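PDB 2QIY: UBP3-associated protein BRE5 from Saccharomyces cerevisiae, which acts together with UBP3 in removing ubiquitin, and is represented by its N-terminal NTF2 domain. Local coordinates for residues A[12-17]-A[102-107]; A[20-25]-A[137-142]; A[32-37]-A[69-74]; A[79-84]-A[115-120]. One frame throughout, in Å; residues are numbered along the deposited sequence.

Contact 1: A[12-17]-A[102-107]; sequences QDICFA and KSILIM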
# COMPACT_ATOMS: atom_id res chain seq x y z
N GLN A 12 3.17 -7.20 -16.02
CA GLN A 12 4.35 -6.88 -15.21
C GLN A 12 5.20 -5.80 -15.90
O GLN A 12 5.68 -4.86 -15.25
CB GLN A 12 5.20 -8.12 -14.92
CG GLN A 12 6.32 -7.85 -13.93
CD GLN A 12 7.30 -8.99 -13.82
OE1 GLN A 12 8.03 -9.30 -14.77
NE2 GLN A 12 7.34 -9.61 -12.64
N ASP A 13 5.39 -5.97 -17.20
CA ASP A 13 6.09 -4.99 -18.04
C ASP A 13 5.48 -3.61 -17.93
O ASP A 13 6.20 -2.64 -17.70
CB ASP A 13 6.06 -5.40 -19.52
CG ASP A 13 7.15 -6.39 -19.87
OD1 ASP A 13 7.97 -6.73 -18.99
OD2 ASP A 13 7.17 -6.84 -21.05
N ILE A 14 4.16 -3.50 -18.09
CA ILE A 14 3.56 -2.18 -18.05
C ILE A 14 3.64 -1.55 -16.65
O ILE A 14 3.85 -0.34 -16.53
CB ILE A 14 2.15 -2.03 -18.76
CG1 ILE A 14 0.98 -1.87 -17.78
CG2 ILE A 14 1.98 -3.02 -19.94
CD1 ILE A 14 0.50 -3.15 -17.17
N CYS A 15 3.52 -2.37 -15.61
CA CYS A 15 3.64 -1.85 -14.23
C CYS A 15 5.03 -1.32 -13.94
O CYS A 15 5.19 -0.27 -13.33
CB CYS A 15 3.29 -2.92 -13.19
SG CYS A 15 1.57 -3.36 -13.22
N PHE A 16 6.05 -2.05 -14.39
CA PHE A 16 7.42 -1.64 -14.15
C PHE A 16 7.73 -0.35 -14.91
O PHE A 16 8.29 0.60 -14.32
CB PHE A 16 8.40 -2.75 -14.49
CG PHE A 16 9.82 -2.44 -14.11
CD1 PHE A 16 10.29 -2.77 -12.85
CD2 PHE A 16 10.68 -1.82 -15.02
CE1 PHE A 16 11.61 -2.49 -12.48
CE2 PHE A 16 12.00 -1.53 -14.67
CZ PHE A 16 12.47 -1.87 -13.40
N ALA A 17 7.32 -0.30 -16.18
CA ALA A 17 7.47 0.91 -17.01
C ALA A 17 6.69 2.08 -16.44
O ALA A 17 7.21 3.20 -16.38
CB ALA A 17 7.06 0.64 -18.46
N LYS A 102 -10.02 -4.61 -16.93
CA LYS A 102 -9.02 -3.97 -17.80
C LYS A 102 -8.18 -2.87 -17.12
O LYS A 102 -7.18 -2.42 -17.67
CB LYS A 102 -9.69 -3.42 -19.07
CG LYS A 102 -10.24 -4.49 -20.02
CD LYS A 102 -9.14 -5.41 -20.54
CE LYS A 102 -9.64 -6.40 -21.59
NZ LYS A 102 -10.39 -7.58 -21.02
N SER A 103 -8.61 -2.43 -15.94
CA SER A 103 -7.82 -1.49 -15.15
C SER A 103 -6.77 -2.25 -14.35
O SER A 103 -6.89 -3.47 -14.17
CB SER A 103 -8.73 -0.68 -14.23
OG SER A 103 -9.59 0.14 -15.00
N ILE A 104 -5.74 -1.54 -13.88
CA ILE A 104 -4.64 -2.18 -13.17
C ILE A 104 -4.42 -1.51 -11.82
O ILE A 104 -4.26 -0.29 -11.75
CB ILE A 104 -3.31 -2.14 -13.98
CG1 ILE A 104 -3.53 -2.66 -15.40
CG2 ILE A 104 -2.22 -2.96 -13.24
CD1 ILE A 104 -2.39 -2.32 -16.34
N LEU A 105 -4.42 -2.31 -10.76
CA LEU A 105 -4.07 -1.90 -9.39
C LEU A 105 -2.61 -2.20 -9.18
O LEU A 105 -2.18 -3.34 -9.36
CB LEU A 105 -4.87 -2.77 -8.40
CG LEU A 105 -5.22 -2.35 -6.95
CD1 LEU A 105 -5.37 -3.52 -5.95
CD2 LEU A 105 -4.55 -1.10 -6.37
N ILE A 106 -1.83 -1.18 -8.79
CA ILE A 106 -0.41 -1.34 -8.54
C ILE A 106 -0.08 -0.90 -7.10
O ILE A 106 -0.52 0.15 -6.66
CB ILE A 106 0.45 -0.51 -9.54
CG1 ILE A 106 0.11 -0.87 -10.98
CG2 ILE A 106 1.95 -0.71 -9.26
CD1 ILE A 106 0.82 0.04 -12.05
N MET A 107 0.69 -1.70 -6.38
CA MET A 107 1.24 -1.20 -5.11
C MET A 107 2.75 -1.26 -5.15
O MET A 107 3.32 -2.29 -5.54
CB MET A 107 0.82 -2.06 -3.94
CG MET A 107 -0.60 -2.05 -3.56
SD MET A 107 -0.69 -3.24 -2.20
CE MET A 107 0.05 -2.30 -0.91
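Ile14 and Cys15 press the first long helix of the NTF2 fold against Ile104 and Ile106 of strand 103-114, in the core between that helix and the curved mixed sheet. The axes of the segments 12-17 and 103-107 pass 10.0 Å apart at 55°, a spacing bridged by apolar side chains. Ile14 comes first and reaches its CD1 end tip to tip toward the CD1 end of Ile104; these two methyls are modelled closer than carbons can sit, so the detail of their meeting is doubtful. Cys15 follows and carries the more secure part. Its SG lies anti to the carbonyl carbon (chi1 -68°), a setting that directs sulfur at the strand and between the two isoleucines. The cysteine side chain is short and unbranched, which lets the helix come near the strand while one apolar sulfur reaches both isoleucines: the CA atoms of Cys15 and Ile106 are 7.0 Å apart. Next, Phe16 turns from the sheet and packs on an apolar side chain of another protein's chain. On the strand, Ile104 offers CG2 to the sulfur and Ile106 its longer branch, while the intervening Leu105 points to the opposite face and meets Ile143 of the second subunit. Cys15 SG is 3.8 Å from Ile104 CG2. Toward Ile106 it touches two atoms of one branch, with SG 3.7 Å from both CG1 and CD1 of that residue.

Contact 2: A[20-25]-A[137-142]; sequences QNYYER and FDITND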
# COMPACT_ATOMS: atom_id res chain seq x y z
N GLN A 20 8.57 3.43 -13.29
CA GLN A 20 9.82 4.09 -13.64
C GLN A 20 9.55 5.44 -14.31
O GLN A 20 10.13 6.45 -13.93
CB GLN A 20 10.74 3.18 -14.48
CG GLN A 20 12.21 3.58 -14.29
CD GLN A 20 13.21 2.57 -14.85
OE1 GLN A 20 12.85 1.47 -15.27
NE2 GLN A 20 14.48 2.95 -14.84
N ASN A 21 8.61 5.45 -15.25
CA ASN A 21 8.21 6.69 -15.94
C ASN A 21 7.61 7.77 -15.03
O ASN A 21 7.94 8.96 -15.17
CB ASN A 21 7.28 6.39 -17.12
CG ASN A 21 7.98 5.65 -18.25
OD1 ASN A 21 9.20 5.77 -18.42
ND2 ASN A 21 7.23 4.89 -19.03
N TYR A 22 6.77 7.35 -14.09
CA TYR A 22 6.14 8.24 -13.11
C TYR A 22 7.17 8.97 -12.24
O TYR A 22 7.13 10.19 -12.10
CB TYR A 22 5.22 7.41 -12.22
CG TYR A 22 4.59 8.13 -11.06
CD1 TYR A 22 3.37 8.77 -11.21
CD2 TYR A 22 5.19 8.12 -9.80
CE1 TYR A 22 2.77 9.41 -10.13
CE2 TYR A 22 4.59 8.76 -8.69
CZ TYR A 22 3.38 9.41 -8.87
OH TYR A 22 2.79 10.04 -7.80
N TYR A 23 8.11 8.22 -11.65
CA TYR A 23 9.07 8.87 -10.76
C TYR A 23 10.08 9.71 -11.50
O TYR A 23 10.53 10.75 -11.01
CB TYR A 23 9.75 7.88 -9.83
CG TYR A 23 8.81 7.23 -8.85
CD1 TYR A 23 8.20 7.96 -7.81
CD2 TYR A 23 8.53 5.86 -8.94
CE1 TYR A 23 7.31 7.33 -6.90
CE2 TYR A 23 7.68 5.23 -8.04
CZ TYR A 23 7.07 5.96 -7.03
OH TYR A 23 6.23 5.33 -6.15
N GLU A 24 10.41 9.30 -12.72
CA GLU A 24 11.39 10.05 -13.46
C GLU A 24 10.79 11.34 -14.01
O GLU A 24 11.50 12.33 -14.14
CB GLU A 24 12.06 9.19 -14.52
CG GLU A 24 13.01 8.14 -13.90
CD GLU A 24 13.62 7.20 -14.94
OE1 GLU A 24 13.13 7.16 -16.09
OE2 GLU A 24 14.62 6.51 -14.60
N ARG A 25 9.48 11.34 -14.27
CA ARG A 25 8.77 12.56 -14.70
C ARG A 25 8.82 13.63 -13.62
O ARG A 25 8.80 14.83 -13.93
CB ARG A 25 7.31 12.27 -15.10
CG ARG A 25 7.17 11.57 -16.42
CD ARG A 25 5.73 11.61 -16.91
NE ARG A 25 4.97 10.40 -16.56
CZ ARG A 25 4.07 10.33 -15.59
NH1 ARG A 25 3.78 11.40 -14.86
NH2 ARG A 25 3.43 9.19 -15.37
N PHE A 137 -2.76 4.31 -20.65
CA PHE A 137 -3.49 4.31 -19.39
C PHE A 137 -3.44 5.69 -18.75
O PHE A 137 -2.42 6.40 -18.89
CB PHE A 137 -2.87 3.33 -18.40
CG PHE A 137 -3.08 1.89 -18.77
CD1 PHE A 137 -2.17 1.23 -19.57
CD2 PHE A 137 -4.20 1.19 -18.30
CE1 PHE A 137 -2.37 -0.11 -19.93
CE2 PHE A 137 -4.40 -0.14 -18.63
CZ PHE A 137 -3.49 -0.79 -19.45
N ASP A 138 -4.51 6.05 -18.05
CA ASP A 138 -4.53 7.25 -17.21
C ASP A 138 -4.56 6.82 -15.74
O ASP A 138 -5.25 5.87 -15.38
CB ASP A 138 -5.79 8.08 -17.46
CG ASP A 138 -5.71 8.94 -18.74
OD1 ASP A 138 -4.67 9.02 -19.41
OD2 ASP A 138 -6.74 9.56 -19.04
N ILE A 139 -3.82 7.55 -14.91
CA ILE A 139 -3.90 7.36 -13.45
C ILE A 139 -5.24 7.88 -12.92
O ILE A 139 -5.56 9.04 -13.09
CB ILE A 139 -2.77 8.12 -12.70
CG1 ILE A 139 -1.40 7.72 -13.22
CG2 ILE A 139 -2.84 7.83 -11.22
CD1 ILE A 139 -0.29 8.68 -12.77
N THR A 140 -6.03 7.02 -12.28
CA THR A 140 -7.27 7.50 -11.66
C THR A 140 -7.13 7.69 -10.16
O THR A 140 -7.91 8.43 -9.54
CB THR A 140 -8.48 6.59 -11.95
OG1 THR A 140 -8.24 5.27 -11.43
CG2 THR A 140 -8.75 6.52 -13.46
N ASN A 141 -6.14 7.02 -9.59
CA ASN A 141 -5.90 7.03 -8.14
C ASN A 141 -4.43 6.90 -7.85
O ASN A 141 -3.72 6.11 -8.50
CB ASN A 141 -6.61 5.86 -7.44
CG ASN A 141 -8.08 5.97 -7.51
OD1 ASN A 141 -8.73 6.51 -6.60
ND2 ASN A 141 -8.63 5.49 -8.60
N ASP A 142 -3.98 7.65 -6.85
CA ASP A 142 -2.57 7.69 -6.48
C ASP A 142 -2.52 8.06 -5.01
O ASP A 142 -2.86 9.19 -4.66
CB ASP A 142 -1.90 8.77 -7.33
CG ASP A 142 -0.42 8.94 -7.03
OD1 ASP A 142 0.08 8.37 -6.05
OD2 ASP A 142 0.23 9.68 -7.82
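Asp142 OD2 is gripped by two phenols, those of Tyr22 on the helix and of Tyr37 at the start of a neighbouring strand. Tyr22 OH donates to Asp142 OD2 at 2.6 Å, on the syn lone pair of that oxygen, and the ring and carboxylate planes stand 64° apart. The Tyr22 ring points across the core because CG lies anti to the backbone N (chi1 174°), which carries the hydroxyl from helix 11-28 to strand 137-147. Nearer the CB end of the ring, Ile139 crosses at about a right angle and touches with its terminal methyl, CD1 lying 4.0 Å from Tyr22 CD1. Ile139 and Asp142 would face opposite ways on a regular strand; the classic beta bulge of Thr140 and Asn141, both opposite Ile127, turns them to the same side. Tyr22 is wedged from other directions too, with Phe126 meeting it edge-to-face and its CD2 lying 3.5 Å above the centre of the Tyr23 ring. A phenylalanine in place of Tyr22 would probably keep the ring's packing against Ile139 but leave the buried Asp142 carboxylate with one phenolic donor fewer. Tyrosine thus suits a place needing both an apolar ring side and a proton donor, and two donors on one oxygen are likely to stabilise the carboxylate as an anion in this buried setting.

Contact 3: A[32-37]-A[69-74]; sequences KLAYFY and ENINKF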
# COMPACT_ATOMS: atom_id res chain seq x y z
N LYS A 32 4.20 18.87 -15.82
CA LYS A 32 3.51 18.01 -16.80
C LYS A 32 3.03 16.68 -16.21
O LYS A 32 2.42 15.85 -16.91
CB LYS A 32 4.41 17.72 -18.00
CG LYS A 32 4.67 18.92 -18.88
CD LYS A 32 5.55 18.50 -20.03
CE LYS A 32 5.74 19.61 -21.02
NZ LYS A 32 6.90 19.30 -21.91
N LEU A 33 3.33 16.46 -14.93
CA LEU A 33 2.86 15.25 -14.24
C LEU A 33 1.37 15.01 -14.37
O LEU A 33 0.94 13.87 -14.56
CB LEU A 33 3.20 15.30 -12.74
CG LEU A 33 4.68 15.12 -12.46
CD1 LEU A 33 4.94 15.50 -11.01
CD2 LEU A 33 5.06 13.65 -12.70
N ALA A 34 0.59 16.08 -14.26
CA ALA A 34 -0.86 15.99 -14.23
C ALA A 34 -1.43 15.42 -15.53
O ALA A 34 -2.53 14.88 -15.51
CB ALA A 34 -1.47 17.36 -13.94
N TYR A 35 -0.68 15.52 -16.64
CA TYR A 35 -1.09 15.00 -17.96
C TYR A 35 -1.37 13.49 -17.92
O TYR A 35 -2.14 12.95 -18.72
CB TYR A 35 0.00 15.33 -19.01
CG TYR A 35 -0.20 14.73 -20.41
CD1 TYR A 35 0.29 13.45 -20.73
CD2 TYR A 35 -0.87 15.45 -21.41
CE1 TYR A 35 0.11 12.90 -22.02
CE2 TYR A 35 -1.05 14.91 -22.69
CZ TYR A 35 -0.57 13.64 -22.98
OH TYR A 35 -0.76 13.12 -24.24
N PHE A 36 -0.73 12.81 -16.98
CA PHE A 36 -0.83 11.35 -16.92
C PHE A 36 -2.00 10.88 -16.04
O PHE A 36 -2.22 9.67 -15.88
CB PHE A 36 0.54 10.79 -16.56
CG PHE A 36 1.57 11.09 -17.65
CD1 PHE A 36 2.29 12.30 -17.65
CD2 PHE A 36 1.75 10.21 -18.71
CE1 PHE A 36 3.20 12.59 -18.67
CE2 PHE A 36 2.67 10.48 -19.73
CZ PHE A 36 3.40 11.67 -19.72
N TYR A 37 -2.75 11.84 -15.52
CA TYR A 37 -3.90 11.55 -14.67
C TYR A 37 -5.19 11.74 -15.44
O TYR A 37 -5.27 12.60 -16.32
CB TYR A 37 -3.91 12.48 -13.46
CG TYR A 37 -2.82 12.23 -12.46
CD1 TYR A 37 -3.09 11.53 -11.26
CD2 TYR A 37 -1.54 12.70 -12.67
CE1 TYR A 37 -2.10 11.32 -10.29
CE2 TYR A 37 -0.54 12.50 -11.71
CZ TYR A 37 -0.82 11.80 -10.53
OH TYR A 37 0.16 11.58 -9.58
N GLU A 69 -6.73 19.54 -12.90
CA GLU A 69 -6.25 20.94 -12.77
C GLU A 69 -5.70 21.22 -11.36
O GLU A 69 -4.67 21.90 -11.19
CB GLU A 69 -7.38 21.91 -13.11
CG GLU A 69 -7.77 21.86 -14.59
CD GLU A 69 -9.01 22.70 -14.92
OE1 GLU A 69 -9.57 22.53 -16.04
OE2 GLU A 69 -9.41 23.54 -14.08
N ASN A 70 -6.37 20.69 -10.36
CA ASN A 70 -5.88 20.86 -8.98
C ASN A 70 -4.59 20.10 -8.72
O ASN A 70 -3.70 20.58 -8.03
CB ASN A 70 -6.96 20.44 -7.98
CG ASN A 70 -8.14 21.37 -8.03
OD1 ASN A 70 -7.98 22.58 -8.21
ND2 ASN A 70 -9.34 20.81 -7.90
N ILE A 71 -4.51 18.91 -9.30
CA ILE A 71 -3.30 18.07 -9.21
C ILE A 71 -2.13 18.80 -9.86
O ILE A 71 -1.04 18.89 -9.29
CB ILE A 71 -3.56 16.69 -9.85
CG1 ILE A 71 -4.54 15.90 -8.95
CG2 ILE A 71 -2.23 15.89 -10.05
CD1 ILE A 71 -5.05 14.62 -9.58
N ASN A 72 -2.39 19.39 -11.02
CA ASN A 72 -1.36 20.19 -11.67
C ASN A 72 -0.90 21.37 -10.82
O ASN A 72 0.30 21.64 -10.72
CB ASN A 72 -1.83 20.73 -13.01
CG ASN A 72 -0.80 21.67 -13.60
OD1 ASN A 72 -0.98 22.91 -13.69
ND2 ASN A 72 0.32 21.09 -13.98
N LYS A 73 -1.84 22.08 -10.22
CA LYS A 73 -1.50 23.24 -9.39
C LYS A 73 -0.65 22.80 -8.19
O LYS A 73 0.31 23.49 -7.80
CB LYS A 73 -2.78 23.95 -8.96
CG LYS A 73 -2.60 25.10 -7.97
CD LYS A 73 -3.96 25.65 -7.45
CE LYS A 73 -5.17 24.78 -7.90
NZ LYS A 73 -6.15 24.42 -6.80
N PHE A 74 -1.01 21.67 -7.59
CA PHE A 74 -0.24 21.11 -6.48
C PHE A 74 1.20 20.75 -6.90
O PHE A 74 2.16 21.18 -6.26
CB PHE A 74 -0.97 19.89 -5.86
CG PHE A 74 -0.12 19.13 -4.88
CD1 PHE A 74 0.02 19.58 -3.56
CD2 PHE A 74 0.57 18.00 -5.28
CE1 PHE A 74 0.82 18.88 -2.64
CE2 PHE A 74 1.39 17.28 -4.37
CZ PHE A 74 1.52 17.74 -3.06
O HOH W 1 1.49 18.68 -13.21
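Ile71 gives up the most surface here, laying both its branches against Tyr37, which comes just after a turn of 3-10 helix. Its CG2 methyl sits over one face of the Tyr37 ring, 4.2 Å from the centroid and only 11° off the ring normal, a CH-pi contact. The longer branch lies on the same side, above the ring's CD1 corner, with Ile71 CD1 4.0 Å from Tyr37 CD1. CG2 of Ile71 is anti to the backbone N and CG1 anti to the carbonyl carbon (chi1 -70°), which sets both branches against the one face, and beta branching gives it the two prongs to do so. Ala34 has nearly as much surface buried, against Asn72. Its CB is 3.5 Å from Asn72 CB, and the main chains close to 4.9 Å between the CA atoms of these two residues, a gap that a side chain of one carbon suits. The Asn72 amide reaches the loop through a water, which accepts from Asn72 ND2 at 2.8 Å and from Ala34 N at 2.9 Å. Tyr37 also has its OH on Asp142 and its carbonyl O on Arg68 NH1. Within the NTF2 fold the contact therefore joins loop and helix by an apolar interior and one bridging water, while the bond to Asp142 probably limits movement of the tyrosine ring's far end as Ile71 packs over one face.

Contact 4: A[79-84]-A[115-120]; sequences DAKVRS and TGTPVY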
# COMPACT_ATOMS: atom_id res chain seq x y z
N ASP A 79 7.27 22.52 -7.51
CA ASP A 79 8.17 22.11 -8.59
C ASP A 79 9.60 21.80 -8.09
O ASP A 79 10.13 20.72 -8.37
CB ASP A 79 8.21 23.20 -9.68
CG ASP A 79 8.80 22.69 -10.99
OD1 ASP A 79 10.03 22.56 -11.04
OD2 ASP A 79 8.03 22.45 -11.97
N ALA A 80 10.22 22.74 -7.38
CA ALA A 80 11.61 22.57 -6.96
C ALA A 80 11.79 21.33 -6.08
O ALA A 80 12.73 20.53 -6.26
CB ALA A 80 12.10 23.83 -6.25
N LYS A 81 10.89 21.17 -5.12
CA LYS A 81 10.92 20.03 -4.20
C LYS A 81 10.68 18.71 -4.93
O LYS A 81 11.40 17.75 -4.72
CB LYS A 81 9.86 20.20 -3.12
CG LYS A 81 10.40 20.63 -1.78
CD LYS A 81 11.04 19.43 -1.08
CE LYS A 81 12.20 19.86 -0.19
NZ LYS A 81 13.00 18.70 0.30
N VAL A 82 9.68 18.69 -5.80
CA VAL A 82 9.30 17.49 -6.52
C VAL A 82 10.49 17.04 -7.40
O VAL A 82 10.80 15.84 -7.48
CB VAL A 82 7.99 17.73 -7.36
CG1 VAL A 82 7.76 16.59 -8.34
CG2 VAL A 82 6.76 17.91 -6.41
N ARG A 83 11.19 17.99 -8.01
CA ARG A 83 12.33 17.68 -8.87
C ARG A 83 13.45 16.96 -8.11
O ARG A 83 14.34 16.35 -8.71
CB ARG A 83 12.89 18.98 -9.48
CG ARG A 83 12.09 19.48 -10.67
CD ARG A 83 12.71 20.75 -11.26
NE ARG A 83 11.95 21.22 -12.43
CZ ARG A 83 12.30 20.97 -13.69
NH1 ARG A 83 13.42 20.31 -13.94
NH2 ARG A 83 11.55 21.42 -14.70
N SER A 84 13.43 17.09 -6.79
CA SER A 84 14.53 16.57 -5.98
C SER A 84 14.18 15.21 -5.36
O SER A 84 14.96 14.67 -4.58
CB SER A 84 14.94 17.59 -4.91
OG SER A 84 13.99 17.67 -3.86
N THR A 115 16.85 15.35 -2.19
CA THR A 115 18.24 15.78 -2.06
C THR A 115 18.55 16.28 -0.65
O THR A 115 17.88 17.20 -0.15
CB THR A 115 18.56 16.86 -3.09
OG1 THR A 115 18.19 16.37 -4.38
CG2 THR A 115 20.04 17.22 -3.03
N GLY A 116 19.51 15.61 -0.02
CA GLY A 116 20.01 15.98 1.29
C GLY A 116 19.17 15.58 2.50
O GLY A 116 19.58 15.90 3.63
N THR A 117 18.03 14.91 2.30
CA THR A 117 17.18 14.53 3.43
C THR A 117 17.42 13.08 3.84
O THR A 117 17.98 12.31 3.06
CB THR A 117 15.66 14.68 3.16
OG1 THR A 117 15.18 13.55 2.41
CG2 THR A 117 15.35 15.99 2.44
N PRO A 118 16.99 12.70 5.06
CA PRO A 118 16.98 11.27 5.38
C PRO A 118 15.91 10.54 4.58
O PRO A 118 15.04 11.17 3.96
CB PRO A 118 16.62 11.22 6.86
CG PRO A 118 15.97 12.52 7.14
CD PRO A 118 16.51 13.53 6.20
N VAL A 119 15.95 9.21 4.63
CA VAL A 119 14.91 8.40 3.97
C VAL A 119 13.62 8.32 4.83
O VAL A 119 13.63 8.52 6.05
CB VAL A 119 15.36 6.97 3.71
CG1 VAL A 119 16.54 6.97 2.72
CG2 VAL A 119 15.75 6.26 5.04
N TYR A 120 12.54 7.99 4.12
CA TYR A 120 11.24 7.71 4.70
C TYR A 120 10.68 6.49 3.98
O TYR A 120 10.67 6.45 2.73
CB TYR A 120 10.30 8.87 4.41
CG TYR A 120 10.75 10.19 4.98
CD1 TYR A 120 11.67 10.98 4.31
CD2 TYR A 120 10.24 10.63 6.20
CE1 TYR A 120 12.08 12.21 4.82
CE2 TYR A 120 10.62 11.85 6.73
CZ TYR A 120 11.57 12.64 6.03
OH TYR A 120 11.99 13.85 6.56
O HOH W 2 15.36 18.73 -1.21
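Thr115 opens the turn between two long strands by giving its backbone N-H to Ser84 O, at 3.1 Å and with a bent N-H...O angle of 141°. Its side chain lies alongside the serine, Thr115 OG1 standing 3.5 Å from Ser84 CB, while its carbonyl O accepts a hydrogen bond from a water. That water is the hub of the contact: it accepts from Lys81 NZ at 2.8 Å and also donates to Ser84 OG. Gly116 comes next with a positive phi of 79°, which glycine adopts without strain, and the chain swings round. Thr117 then reaches its CG2 tip to tip toward Lys81 NZ, a loose approach of 4.2 Å, while its OG1 is hydrogen-bonded to Trp114 N, at the end of strand 103-114. Farther along, Val119 and Tyr120 contact the chain of another protein, the valine by a hydrogen bond from a basic side chain to its carbonyl O, the tyrosine by cation-pi. Within segment 79-84, Ser84 OG stands between the backbone N and the carbonyl carbon (chi1 74°), where it can turn back and donate to Lys81 O at 2.7 Å, a carbonyl that Ser84 N also reaches. An alanine at Ser84, lacking OG, is likely to leave Lys81 O with one donor and the water less firmly held between helix and turn. The contact sits at the surface: helix 79-82 follows helix 68-77 and leads into strand 85-97, and the turn joins strands 103-114 and 120-130, with Lys81 and Ser84 both resting on Trp114.

Contacts 1 and 2 use successive parts of helix 11-28 on one sheet, their centres 10 Å apart, and touch where Lys102 O lies 3.7 Å from Phe137 CE2. Contact 3, 11 Å from contact 2 between centres, is nested inside the loop that contact 2 closes and shares its polar centre: Tyr37 OH is 2.6 Å from Asp142 OD2. Contacts 3 and 4 meet more lightly, through Leu33 CD1 and Val82 CG1 at 4.0 Å. Contacts 1 and 4 lie on opposite sides of the chain's centre, 25 Å apart between centres. Both these and contact 2 have residues against the chain of another protein, whereas the second subunit reaches contacts 1 and 2.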